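Local coordinates for protein malate dehydrogenase (Plasmodium falciparum, PDB 6Y91) that probably uses NAD as cofactor to interconvert a 2-hydroxy acid and its 2-oxo acid, as in the lactate and malate dehydrogenase superfamily, at residues D71-T76 / S110-I115; D27-D32 / L59-I64. All coordinates share one frame; numbering follows the deposited sequence.

Contact 1 (D71-T76 / S110-I115); sequences DIIVIT and SKAFVI. With NAD (nicotinamide-adenine-dinucleotide), chain E.
Strands 72-75 and 113-115 run parallel, their axes approaching to 4.8 Å and 19° off exact alignment, with Ile72 beside Phe113, Ile73 beside Val114 and Val74 beside Ile115. Four backbone hydrogen bonds join them. Phe113 N donates to Asp71 O and Ile73 N to Phe113 O; farther along, Ile115 N meets Ile73 O at 2.8 Å in an almost straight bond (174° at the hydrogen), and Ile75 N closes the series on Ile115 O.

The branched residues favour extended backbone and turn alternately to the two faces. On the face of Ile73 and Val114, CG1 of Ile73 lies anti to its carbonyl carbon (chi1 -69°), and from there the chain carries CD1 to 3.6 Å from Ala112 CB, a methyl small enough to sit beside the neighbouring strand. The Ile75 side chain runs aslant over Val114 and brings CD1 to 3.8 Å from Val114 CG1, which Ile73 CG2 flanks more loosely. Helix 92-108, the crossover between the two strands, covers this layer through Val105 and Val101.

On the other face, Ile72 CD1 approaches the Phe113 ring at its edge, 3.9 Å from CD2 and near the ring plane, while Tyr243 stacks on that ring. Helix 230-244, from the C-terminal part of the chain, covers this face: Ile240 touches Ile72 and Ile115, and Ile236 touches Val74.

Thr76 O lies 3.4 Å from NAD C5D, and Val74 packs on the NAD-binding Val117. Parallel strands joined by a helical crossover, with dinucleotide at their C-terminal ends, are the hallmark of the Rossmann fold.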
ATOM      1  N   ASP A  71      -6.513  16.500 -16.093  1.00 32.25           N
ATOM      2  CA  ASP A  71      -7.517  16.531 -15.037  1.00 30.50           C
ATOM      3  C   ASP A  71      -7.017  17.269 -13.802  1.00 23.10           C
ATOM      4  O   ASP A  71      -7.809  17.922 -13.114  1.00 28.00           O
ATOM      5  CB  ASP A  71      -7.928  15.107 -14.655  1.00 20.92           C
ATOM      6  CG  ASP A  71      -8.402  14.297 -15.841  1.00 23.55           C
ATOM      7  OD1 ASP A  71      -9.557  14.492 -16.276  1.00 26.41           O
ATOM      8  OD2 ASP A  71      -7.621  13.457 -16.336  1.00 30.59           O
ATOM      9  N   ILE A  72      -5.720  17.180 -13.513  1.00 30.49           N
ATOM     10  CA  ILE A  72      -5.122  17.763 -12.319  1.00 34.88           C
ATOM     11  C   ILE A  72      -3.965  18.658 -12.739  1.00 35.75           C
ATOM     12  O   ILE A  72      -3.228  18.336 -13.678  1.00 34.74           O
ATOM     13  CB  ILE A  72      -4.640  16.665 -11.343  1.00 39.60           C
ATOM     14  CG1 ILE A  72      -5.833  15.997 -10.655  1.00 48.68           C
ATOM     15  CG2 ILE A  72      -3.667  17.226 -10.310  1.00 45.09           C
ATOM     16  CD1 ILE A  72      -6.331  16.736  -9.428  1.00 50.15           C
ATOM     17  N   ILE A  73      -3.818  19.793 -12.057  1.00 35.33           N
ATOM     18  CA  ILE A  73      -2.709  20.712 -12.277  1.00 24.73           C
ATOM     19  C   ILE A  73      -2.126  21.103 -10.928  1.00 28.32           C
ATOM     20  O   ILE A  73      -2.858  21.543 -10.034  1.00 39.07           O
ATOM     21  CB  ILE A  73      -3.150  21.963 -13.054  1.00 31.18           C
ATOM     22  CG1 ILE A  73      -3.499  21.590 -14.489  1.00 39.07           C
ATOM     23  CG2 ILE A  73      -2.056  23.015 -13.036  1.00 34.00           C
ATOM     24  CD1 ILE A  73      -4.028  22.740 -15.265  1.00 52.88           C
ATOM     25  N   VAL A  74      -0.815  20.940 -10.781  1.00 28.90           N
ATOM     26  CA  VAL A  74      -0.096  21.298  -9.565  1.00 31.38           C
ATOM     27  C   VAL A  74       0.987  22.292  -9.959  1.00 28.30           C
ATOM     28  O   VAL A  74       1.940  21.935 -10.666  1.00 25.43           O
ATOM     29  CB  VAL A  74       0.500  20.071  -8.865  1.00 21.09           C
ATOM     30  CG1 VAL A  74       1.377  20.502  -7.702  1.00 21.26           C
ATOM     31  CG2 VAL A  74      -0.616  19.154  -8.385  1.00 20.14           C
ATOM     32  N   ILE A  75       0.846  23.535  -9.507  1.00 35.56           N
ATOM     33  CA  ILE A  75       1.716  24.634  -9.915  1.00 24.97           C
ATOM     34  C   ILE A  75       2.705  24.917  -8.793  1.00 28.68           C
ATOM     35  O   ILE A  75       2.333  25.447  -7.741  1.00 41.29           O
ATOM     36  CB  ILE A  75       0.908  25.888 -10.264  1.00 23.46           C
ATOM     37  CG1 ILE A  75      -0.150  25.557 -11.314  1.00 19.39           C
ATOM     38  CG2 ILE A  75       1.826  27.000 -10.753  1.00 15.60           C
ATOM     39  CD1 ILE A  75      -1.130  26.665 -11.548  1.00 21.01           C
ATOM     40  N   THR A  76       3.969  24.556  -9.017  1.00 24.75           N
ATOM     41  CA  THR A  76       5.074  24.947  -8.152  1.00 23.71           C
ATOM     42  C   THR A  76       6.042  25.896  -8.843  1.00 31.43           C
ATOM     43  O   THR A  76       7.067  26.257  -8.253  1.00 39.00           O
ATOM     44  CB  THR A  76       5.835  23.706  -7.666  1.00 27.22           C
ATOM     45  OG1 THR A  76       6.195  22.898  -8.792  1.00 22.08           O
ATOM     46  CG2 THR A  76       4.974  22.886  -6.721  1.00 28.96           C
ATOM     47  N   SER A 110      -8.709  23.906 -19.638  1.00 45.50           N
ATOM     48  CA  SER A 110      -9.585  24.791 -18.875  1.00 24.07           C
ATOM     49  C   SER A 110     -10.427  24.079 -17.815  1.00 36.78           C
ATOM     50  O   SER A 110     -10.857  24.727 -16.855  1.00 19.82           O
ATOM     51  CB  SER A 110     -10.506  25.548 -19.834  1.00 21.28           C
ATOM     52  OG  SER A 110     -11.465  24.681 -20.411  1.00 40.35           O
ATOM     53  N   LYS A 111     -10.673  22.774 -17.941  1.00 40.50           N
ATOM     54  CA  LYS A 111     -11.537  22.083 -16.991  1.00 36.50           C
ATOM     55  C   LYS A 111     -10.749  21.231 -15.999  1.00 34.58           C
ATOM     56  O   LYS A 111     -11.286  20.258 -15.458  1.00 35.27           O
ATOM     57  CB  LYS A 111     -12.581  21.240 -17.728  1.00 43.11           C
ATOM     58  CG  LYS A 111     -13.935  21.947 -17.858  1.00 61.67           C
ATOM     59  CD  LYS A 111     -14.597  21.713 -19.212  1.00 69.70           C
ATOM     60  CE  LYS A 111     -15.578  22.836 -19.551  1.00 71.73           C
ATOM     61  NZ  LYS A 111     -16.754  22.876 -18.636  1.00 74.65           N
ATOM     62  N   ALA A 112      -9.493  21.595 -15.740  1.00 34.40           N
ATOM     63  CA  ALA A 112      -8.673  20.921 -14.744  1.00 34.12           C
ATOM     64  C   ALA A 112      -8.903  21.498 -13.353  1.00 39.19           C
ATOM     65  O   ALA A 112      -9.131  22.701 -13.189  1.00 41.29           O
ATOM     66  CB  ALA A 112      -7.195  21.044 -15.104  1.00 29.86           C
ATOM     67  N   PHE A 113      -8.847  20.625 -12.350  1.00 27.75           N
ATOM     68  CA  PHE A 113      -8.737  21.052 -10.962  1.00 37.47           C
ATOM     69  C   PHE A 113      -7.306  21.508 -10.689  1.00 34.87           C
ATOM     70  O   PHE A 113      -6.349  20.799 -11.015  1.00 27.66           O
ATOM     71  CB  PHE A 113      -9.130  19.902 -10.035  1.00 36.58           C
ATOM     72  CG  PHE A 113      -9.163  20.266  -8.579  1.00 25.99           C
ATOM     73  CD1 PHE A 113      -9.880  21.364  -8.133  1.00 26.31           C
ATOM     74  CD2 PHE A 113      -8.490  19.486  -7.651  1.00 20.29           C
ATOM     75  CE1 PHE A 113      -9.914  21.684  -6.787  1.00 32.20           C
ATOM     76  CE2 PHE A 113      -8.518  19.798  -6.309  1.00 21.03           C
ATOM     77  CZ  PHE A 113      -9.232  20.899  -5.872  1.00 34.89           C
ATOM     78  N   VAL A 114      -7.160  22.688 -10.088  1.00 27.81           N
ATOM     79  CA  VAL A 114      -5.882  23.393 -10.040  1.00 29.07           C
ATOM     80  C   VAL A 114      -5.467  23.586  -8.587  1.00 33.28           C
ATOM     81  O   VAL A 114      -6.199  24.205  -7.803  1.00 39.83           O
ATOM     82  CB  VAL A 114      -5.949  24.746 -10.765  1.00 38.56           C
ATOM     83  CG1 VAL A 114      -4.581  25.417 -10.757  1.00 33.68           C
ATOM     84  CG2 VAL A 114      -6.456  24.565 -12.186  1.00 36.92           C
ATOM     85  N   ILE A 115      -4.291  23.063  -8.237  1.00 31.60           N
ATOM     86  CA  ILE A 115      -3.705  23.176  -6.904  1.00 28.07           C
ATOM     87  C   ILE A 115      -2.438  24.017  -7.034  1.00 25.32           C
ATOM     88  O   ILE A 115      -1.402  23.518  -7.486  1.00 39.62           O
ATOM     89  CB  ILE A 115      -3.401  21.800  -6.297  1.00 26.04           C
ATOM     90  CG1 ILE A 115      -4.661  20.930  -6.223  1.00 26.14           C
ATOM     91  CG2 ILE A 115      -2.749  21.944  -4.922  1.00 20.38           C
ATOM     92  CD1 ILE A 115      -4.369  19.509  -5.761  1.00 13.08           C
TER
HETATM   93  PA  NAD E 401      12.094  24.600  -6.898  1.00 44.37           P
HETATM   94  O1A NAD E 401      12.991  23.597  -6.355  1.00 31.52           O
HETATM   95  O2A NAD E 401      12.993  25.699  -7.175  1.00 55.11           O
HETATM   96  O5B NAD E 401      11.336  24.084  -8.242  1.00 48.41           O
HETATM   97  C5B NAD E 401      10.590  25.053  -8.942  1.00 52.07           C
HETATM   98  C4B NAD E 401      10.742  24.866 -10.391  1.00 47.74           C
HETATM   99  O4B NAD E 401       9.953  25.909 -11.108  1.00 58.29           O
HETATM  100  C3B NAD E 401      12.180  25.039 -10.778  1.00 36.28           C
HETATM  101  O3B NAD E 401      12.684  23.770 -11.325  1.00 20.75           O
HETATM  102  C2B NAD E 401      12.227  26.077 -11.784  1.00 45.41           C
HETATM  103  O2B NAD E 401      13.124  25.674 -12.865  1.00 48.64           O
HETATM  104  C1B NAD E 401      10.829  26.159 -12.294  1.00 57.49           C
HETATM  105  N9A NAD E 401      10.482  27.374 -12.961  1.00 57.33           N
HETATM  106  C8A NAD E 401      11.073  28.553 -12.809  1.00 53.17           C
HETATM  107  N7A NAD E 401      10.559  29.343 -13.498  1.00 50.68           N
HETATM  108  C5A NAD E 401       9.539  28.816 -14.221  1.00 51.17           C
HETATM  109  C6A NAD E 401       8.583  29.324 -15.208  1.00 38.36           C
HETATM  110  N6A NAD E 401       8.599  30.719 -15.628  1.00 35.43           N
HETATM  111  N1A NAD E 401       7.603  28.404 -15.777  1.00 37.54           N
HETATM  112  C2A NAD E 401       7.671  27.126 -15.329  1.00 47.94           C
HETATM  113  N3A NAD E 401       8.495  26.697 -14.480  1.00 50.97           N
HETATM  114  C4A NAD E 401       9.328  27.357 -13.959  1.00 55.59           C
HETATM  115  O3  NAD E 401      10.930  25.036  -5.827  1.00 55.51           O
HETATM  116  PN  NAD E 401      10.095  23.998  -4.827  1.00 51.94           P
HETATM  117  O1N NAD E 401       9.533  22.849  -5.551  1.00 41.17           O
HETATM  118  O2N NAD E 401      10.944  23.374  -3.815  1.00 44.74           O
HETATM  119  O5D NAD E 401       8.841  24.880  -4.183  1.00 45.29           O
HETATM  120  C5D NAD E 401       7.810  25.261  -5.086  1.00 45.35           C
HETATM  121  C4D NAD E 401       6.980  26.367  -4.582  1.00 45.04           C
HETATM  122  O4D NAD E 401       6.133  25.951  -3.417  1.00 37.84           O
HETATM  123  C3D NAD E 401       7.963  27.405  -4.063  1.00 43.60           C
HETATM  124  O3D NAD E 401       7.485  28.752  -4.218  1.00 28.45           O
HETATM  125  C2D NAD E 401       8.030  27.119  -2.657  1.00 41.14           C
HETATM  126  O2D NAD E 401       8.732  28.215  -2.077  1.00 30.92           O
HETATM  127  C1D NAD E 401       6.539  26.923  -2.323  1.00 38.18           C
HETATM  128  N1N NAD E 401       6.246  26.470  -1.146  1.00 48.09           N
HETATM  129  C2N NAD E 401       4.880  26.494  -0.802  1.00 48.47           C
HETATM  130  C3N NAD E 401       4.368  25.874   0.561  1.00 39.65           C
HETATM  131  C7N NAD E 401       2.850  25.906   0.875  1.00 47.13           C
HETATM  132  O7N NAD E 401       2.423  25.623   1.950  1.00 56.15           O
HETATM  133  N7N NAD E 401       1.926  26.299  -0.202  1.00 43.07           N
HETATM  134  C4N NAD E 401       5.285  25.314   1.422  1.00 44.33           C
HETATM  135  C5N NAD E 401       6.608  25.145   0.980  1.00 41.40           C
HETATM  136  C6N NAD E 401       7.076  25.682  -0.415  1.00 46.03           C

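Contact 2 (D27-D32 / L59-I64). With NAD (nicotinamide-adenine-dinucleotide), chain E.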
ATOM      1  N   ASP A  27      -1.514   9.128 -14.975  1.00 25.37           N
ATOM      2  CA  ASP A  27      -0.329   9.420 -15.770  1.00 27.60           C
ATOM      3  C   ASP A  27       0.206  10.808 -15.434  1.00 27.16           C
ATOM      4  O   ASP A  27      -0.536  11.699 -15.011  1.00 38.31           O
ATOM      5  CB  ASP A  27      -0.646   9.321 -17.264  1.00 27.23           C
ATOM      6  CG  ASP A  27      -1.016   7.905 -17.699  1.00 30.69           C
ATOM      7  OD1 ASP A  27      -0.561   6.932 -17.056  1.00 24.67           O
ATOM      8  OD2 ASP A  27      -1.762   7.769 -18.693  1.00 21.45           O
ATOM      9  N   LEU A  28       1.513  10.987 -15.617  1.00 13.35           N
ATOM     10  CA  LEU A  28       2.202  12.218 -15.252  1.00 27.27           C
ATOM     11  C   LEU A  28       2.739  12.960 -16.469  1.00 35.36           C
ATOM     12  O   LEU A  28       3.289  12.350 -17.389  1.00 48.84           O
ATOM     13  CB  LEU A  28       3.367  11.928 -14.309  1.00 16.87           C
ATOM     14  CG  LEU A  28       3.034  11.282 -12.973  1.00 13.15           C
ATOM     15  CD1 LEU A  28       4.326  11.095 -12.209  1.00 14.62           C
ATOM     16  CD2 LEU A  28       2.053  12.149 -12.201  1.00 16.92           C
ATOM     17  N   ILE A  29       2.567  14.279 -16.470  1.00 42.83           N
ATOM     18  CA  ILE A  29       3.340  15.178 -17.319  1.00 35.03           C
ATOM     19  C   ILE A  29       4.148  16.108 -16.422  1.00 21.64           C
ATOM     20  O   ILE A  29       3.579  16.891 -15.650  1.00 26.21           O
ATOM     21  CB  ILE A  29       2.461  15.968 -18.298  1.00 27.93           C
ATOM     22  CG1 ILE A  29       1.993  15.045 -19.424  1.00 15.87           C
ATOM     23  CG2 ILE A  29       3.255  17.128 -18.881  1.00 29.66           C
ATOM     24  CD1 ILE A  29       0.584  15.247 -19.832  1.00 17.32           C
ATOM     25  N   LEU A  30       5.470  16.008 -16.511  1.00 31.60           N
ATOM     26  CA  LEU A  30       6.380  16.877 -15.775  1.00 36.00           C
ATOM     27  C   LEU A  30       6.795  18.021 -16.693  1.00 45.36           C
ATOM     28  O   LEU A  30       7.544  17.814 -17.654  1.00 51.49           O
ATOM     29  CB  LEU A  30       7.593  16.092 -15.284  1.00 31.11           C
ATOM     30  CG  LEU A  30       7.329  15.308 -14.002  1.00 31.49           C
ATOM     31  CD1 LEU A  30       8.163  14.042 -13.969  1.00 26.67           C
ATOM     32  CD2 LEU A  30       7.621  16.177 -12.790  1.00 37.06           C
ATOM     33  N   TYR A  31       6.282  19.217 -16.422  1.00 44.04           N
ATOM     34  CA  TYR A  31       6.608  20.400 -17.204  1.00 36.64           C
ATOM     35  C   TYR A  31       7.527  21.318 -16.410  1.00 32.89           C
ATOM     36  O   TYR A  31       7.354  21.497 -15.200  1.00 36.62           O
ATOM     37  CB  TYR A  31       5.345  21.162 -17.611  1.00 32.52           C
ATOM     38  CG  TYR A  31       5.632  22.543 -18.158  1.00 30.06           C
ATOM     39  CD1 TYR A  31       6.151  22.710 -19.436  1.00 38.84           C
ATOM     40  CD2 TYR A  31       5.398  23.676 -17.393  1.00 25.46           C
ATOM     41  CE1 TYR A  31       6.422  23.970 -19.939  1.00 41.57           C
ATOM     42  CE2 TYR A  31       5.667  24.939 -17.885  1.00 32.84           C
ATOM     43  CZ  TYR A  31       6.178  25.081 -19.159  1.00 34.90           C
ATOM     44  OH  TYR A  31       6.446  26.336 -19.655  1.00 40.70           O
ATOM     45  N   ASP A  32       8.503  21.902 -17.100  1.00 26.60           N
ATOM     46  CA  ASP A  32       9.360  22.917 -16.514  1.00 27.03           C
ATOM     47  C   ASP A  32       9.881  23.809 -17.628  1.00 41.38           C
ATOM     48  O   ASP A  32       9.820  23.462 -18.810  1.00 42.68           O
ATOM     49  CB  ASP A  32      10.520  22.297 -15.724  1.00 26.19           C
ATOM     50  CG  ASP A  32      10.985  23.179 -14.580  1.00 30.68           C
ATOM     51  OD1 ASP A  32      11.744  24.136 -14.837  1.00 31.70           O
ATOM     52  OD2 ASP A  32      10.590  22.916 -13.424  1.00 25.67           O
ATOM     53  N   LEU A  59       5.864  11.513 -18.858  1.00 33.75           N
ATOM     54  CA  LEU A  59       6.513  12.268 -19.927  1.00 31.07           C
ATOM     55  C   LEU A  59       6.982  13.608 -19.385  1.00 35.47           C
ATOM     56  O   LEU A  59       6.167  14.410 -18.909  1.00 43.31           O
ATOM     57  CB  LEU A  59       5.584  12.471 -21.126  1.00 31.13           C
ATOM     58  CG  LEU A  59       5.909  13.646 -22.052  1.00 39.05           C
ATOM     59  CD1 LEU A  59       7.216  13.391 -22.793  1.00 44.69           C
ATOM     60  CD2 LEU A  59       4.775  13.830 -23.051  1.00 32.96           C
ATOM     61  N   GLY A  60       8.289  13.849 -19.484  1.00 24.79           N
ATOM     62  CA  GLY A  60       8.883  15.137 -19.159  1.00 19.71           C
ATOM     63  C   GLY A  60       8.996  16.036 -20.372  1.00 25.33           C
ATOM     64  O   GLY A  60       9.537  15.611 -21.396  1.00 23.72           O
ATOM     65  N   THR A  61       8.474  17.259 -20.295  1.00 15.16           N
ATOM     66  CA  THR A  61       8.428  18.151 -21.447  1.00 15.51           C
ATOM     67  C   THR A  61       8.797  19.572 -21.042  1.00 26.93           C
ATOM     68  O   THR A  61       8.643  19.968 -19.883  1.00 17.70           O
ATOM     69  CB  THR A  61       7.028  18.158 -22.083  1.00 24.97           C
ATOM     70  OG1 THR A  61       6.956  19.159 -23.106  1.00 30.11           O
ATOM     71  CG2 THR A  61       5.982  18.442 -21.011  1.00 21.34           C
ATOM     72  N   ASN A  62       9.290  20.335 -22.019  1.00 23.86           N
ATOM     73  CA  ASN A  62       9.456  21.778 -21.903  1.00 21.69           C
ATOM     74  C   ASN A  62       8.402  22.532 -22.700  1.00 31.86           C
ATOM     75  O   ASN A  62       8.514  23.752 -22.865  1.00 33.24           O
ATOM     76  CB  ASN A  62      10.851  22.204 -22.368  1.00 23.75           C
ATOM     77  CG  ASN A  62      11.951  21.697 -21.463  1.00 33.29           C
ATOM     78  OD1 ASN A  62      12.741  20.834 -21.851  1.00 29.81           O
ATOM     79  ND2 ASN A  62      12.017  22.235 -20.251  1.00 33.54           N
ATOM     80  N   GLN A  63       7.393  21.835 -23.214  1.00 37.03           N
ATOM     81  CA  GLN A  63       6.358  22.433 -24.050  1.00 38.64           C
ATOM     82  C   GLN A  63       5.061  22.436 -23.252  1.00 27.59           C
ATOM     83  O   GLN A  63       4.502  21.373 -22.954  1.00 19.39           O
ATOM     84  CB  GLN A  63       6.208  21.665 -25.361  1.00 46.23           C
ATOM     85  CG  GLN A  63       7.436  21.738 -26.255  1.00 44.85           C
ATOM     86  CD  GLN A  63       7.677  23.133 -26.792  1.00 39.24           C
ATOM     87  OE1 GLN A  63       8.711  23.745 -26.526  1.00 52.88           O
ATOM     88  NE2 GLN A  63       6.718  23.646 -27.553  1.00 34.83           N
ATOM     89  N   ILE A  64       4.585  23.635 -22.908  1.00 23.67           N
ATOM     90  CA  ILE A  64       3.443  23.747 -22.006  1.00 32.08           C
ATOM     91  C   ILE A  64       2.162  23.238 -22.657  1.00 28.56           C
ATOM     92  O   ILE A  64       1.250  22.784 -21.960  1.00 30.89           O
ATOM     93  CB  ILE A  64       3.295  25.199 -21.511  1.00 47.07           C
ATOM     94  CG1 ILE A  64       2.291  25.269 -20.360  1.00 45.48           C
ATOM     95  CG2 ILE A  64       2.889  26.126 -22.649  1.00 50.60           C
ATOM     96  CD1 ILE A  64       2.650  26.279 -19.299  1.00 52.00           C
TER
HETATM   97  PA  NAD E 401      12.094  24.600  -6.898  1.00 44.37           P
HETATM   98  O1A NAD E 401      12.991  23.597  -6.355  1.00 31.52           O
HETATM   99  O2A NAD E 401      12.993  25.699  -7.175  1.00 55.11           O
HETATM  100  O5B NAD E 401      11.336  24.084  -8.242  1.00 48.41           O
HETATM  101  C5B NAD E 401      10.590  25.053  -8.942  1.00 52.07           C
HETATM  102  C4B NAD E 401      10.742  24.866 -10.391  1.00 47.74           C
HETATM  103  O4B NAD E 401       9.953  25.909 -11.108  1.00 58.29           O
HETATM  104  C3B NAD E 401      12.180  25.039 -10.778  1.00 36.28           C
HETATM  105  O3B NAD E 401      12.684  23.770 -11.325  1.00 20.75           O
HETATM  106  C2B NAD E 401      12.227  26.077 -11.784  1.00 45.41           C
HETATM  107  O2B NAD E 401      13.124  25.674 -12.865  1.00 48.64           O
HETATM  108  C1B NAD E 401      10.829  26.159 -12.294  1.00 57.49           C
HETATM  109  N9A NAD E 401      10.482  27.374 -12.961  1.00 57.33           N
HETATM  110  C8A NAD E 401      11.073  28.553 -12.809  1.00 53.17           C
HETATM  111  N7A NAD E 401      10.559  29.343 -13.498  1.00 50.68           N
HETATM  112  C5A NAD E 401       9.539  28.816 -14.221  1.00 51.17           C
HETATM  113  C6A NAD E 401       8.583  29.324 -15.208  1.00 38.36           C
HETATM  114  N6A NAD E 401       8.599  30.719 -15.628  1.00 35.43           N
HETATM  115  N1A NAD E 401       7.603  28.404 -15.777  1.00 37.54           N
HETATM  116  C2A NAD E 401       7.671  27.126 -15.329  1.00 47.94           C
HETATM  117  N3A NAD E 401       8.495  26.697 -14.480  1.00 50.97           N
HETATM  118  C4A NAD E 401       9.328  27.357 -13.959  1.00 55.59           C
HETATM  119  O3  NAD E 401      10.930  25.036  -5.827  1.00 55.51           O
HETATM  120  PN  NAD E 401      10.095  23.998  -4.827  1.00 51.94           P
HETATM  121  O1N NAD E 401       9.533  22.849  -5.551  1.00 41.17           O
HETATM  122  O2N NAD E 401      10.944  23.374  -3.815  1.00 44.74           O
HETATM  123  O5D NAD E 401       8.841  24.880  -4.183  1.00 45.29           O
HETATM  124  C5D NAD E 401       7.810  25.261  -5.086  1.00 45.35           C
HETATM  125  C4D NAD E 401       6.980  26.367  -4.582  1.00 45.04           C
HETATM  126  O4D NAD E 401       6.133  25.951  -3.417  1.00 37.84           O
HETATM  127  C3D NAD E 401       7.963  27.405  -4.063  1.00 43.60           C
HETATM  128  O3D NAD E 401       7.485  28.752  -4.218  1.00 28.45           O
HETATM  129  C2D NAD E 401       8.030  27.119  -2.657  1.00 41.14           C
HETATM  130  O2D NAD E 401       8.732  28.215  -2.077  1.00 30.92           O
HETATM  131  C1D NAD E 401       6.539  26.923  -2.323  1.00 38.18           C
HETATM  132  N1N NAD E 401       6.246  26.470  -1.146  1.00 48.09           N
HETATM  133  C2N NAD E 401       4.880  26.494  -0.802  1.00 48.47           C
HETATM  134  C3N NAD E 401       4.368  25.874   0.561  1.00 39.65           C
HETATM  135  C7N NAD E 401       2.850  25.906   0.875  1.00 47.13           C
HETATM  136  O7N NAD E 401       2.423  25.623   1.950  1.00 56.15           O
HETATM  137  N7N NAD E 401       1.926  26.299  -0.202  1.00 43.07           N
HETATM  138  C4N NAD E 401       5.285  25.314   1.422  1.00 44.33           C
HETATM  139  C5N NAD E 401       6.608  25.145   0.980  1.00 41.40           C
HETATM  140  C6N NAD E 401       7.076  25.682  -0.415  1.00 46.03           C
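Leu59 opens the pairing of strand 58-61 with strand 27-31, the two parallel strands of a Rossmann beta-alpha-beta unit whose crossover is helix 37-52. Its N donates to Leu28 O and its O accepts from Leu30 N at 3.0 Å, which ties this outermost strand of the chain's parallel sheet to its neighbour. Gly60 CA lies against Leu30 O, the CA-H...O contact that accompanies parallel pairing; having no side chain, Gly60 puts nothing beside Leu30 on that face. Thr61 N then bonds to that same oxygen, while its CG2 meets Ile29 CG2 at 3.7 Å. With OG1 anti to the backbone N (chi1 173°), the hydroxyl accepts from Gln63 N at 2.7 Å, an ST turn that bends the chain out of the strand. Asn62 suits the bend because its amide can donate and accept at once: ND2 bonds to Asp32 O, 2.9 Å away and from above the carbonyl plane, and to Val34 O, while OD1 accepts from Gln39. Ile64 lays CG1 over one face of the Tyr31 ring in a CH-pi contact, 4.2 Å from its centroid. Ser9 N bonds to OD2 and Val34 N to OD1 of Asp32, fixing the carboxylate's rotation; it receives both adenosine ribose hydroxyls of NAD, OD1 from O2B at 2.9 Å and OD2 from O3B at 3.1 Å.

How the contacts relate
Contacts 1 and 2 belong to one parallel sheet, in which strand 3-7 lies between strands 27-31 and 72-75 and so separates the two pairings. Their centres are 13 Å apart and their nearest atoms about 6 Å, without touching. In sequence, contact 2 closes before contact 1 opens, strand 72-75 being the next strand after 58-61. Both present C-terminal ends to the same NAD, contact 2 at the adenosine half and contact 1 at the nicotinamide-side ribose. Strand 3-7 leads into a stretch that fits the GxGxxG pattern (Gly8, Gly10, Gly13), and Ile12 N, in the first turn of helix 11-22, also bonds to NAD.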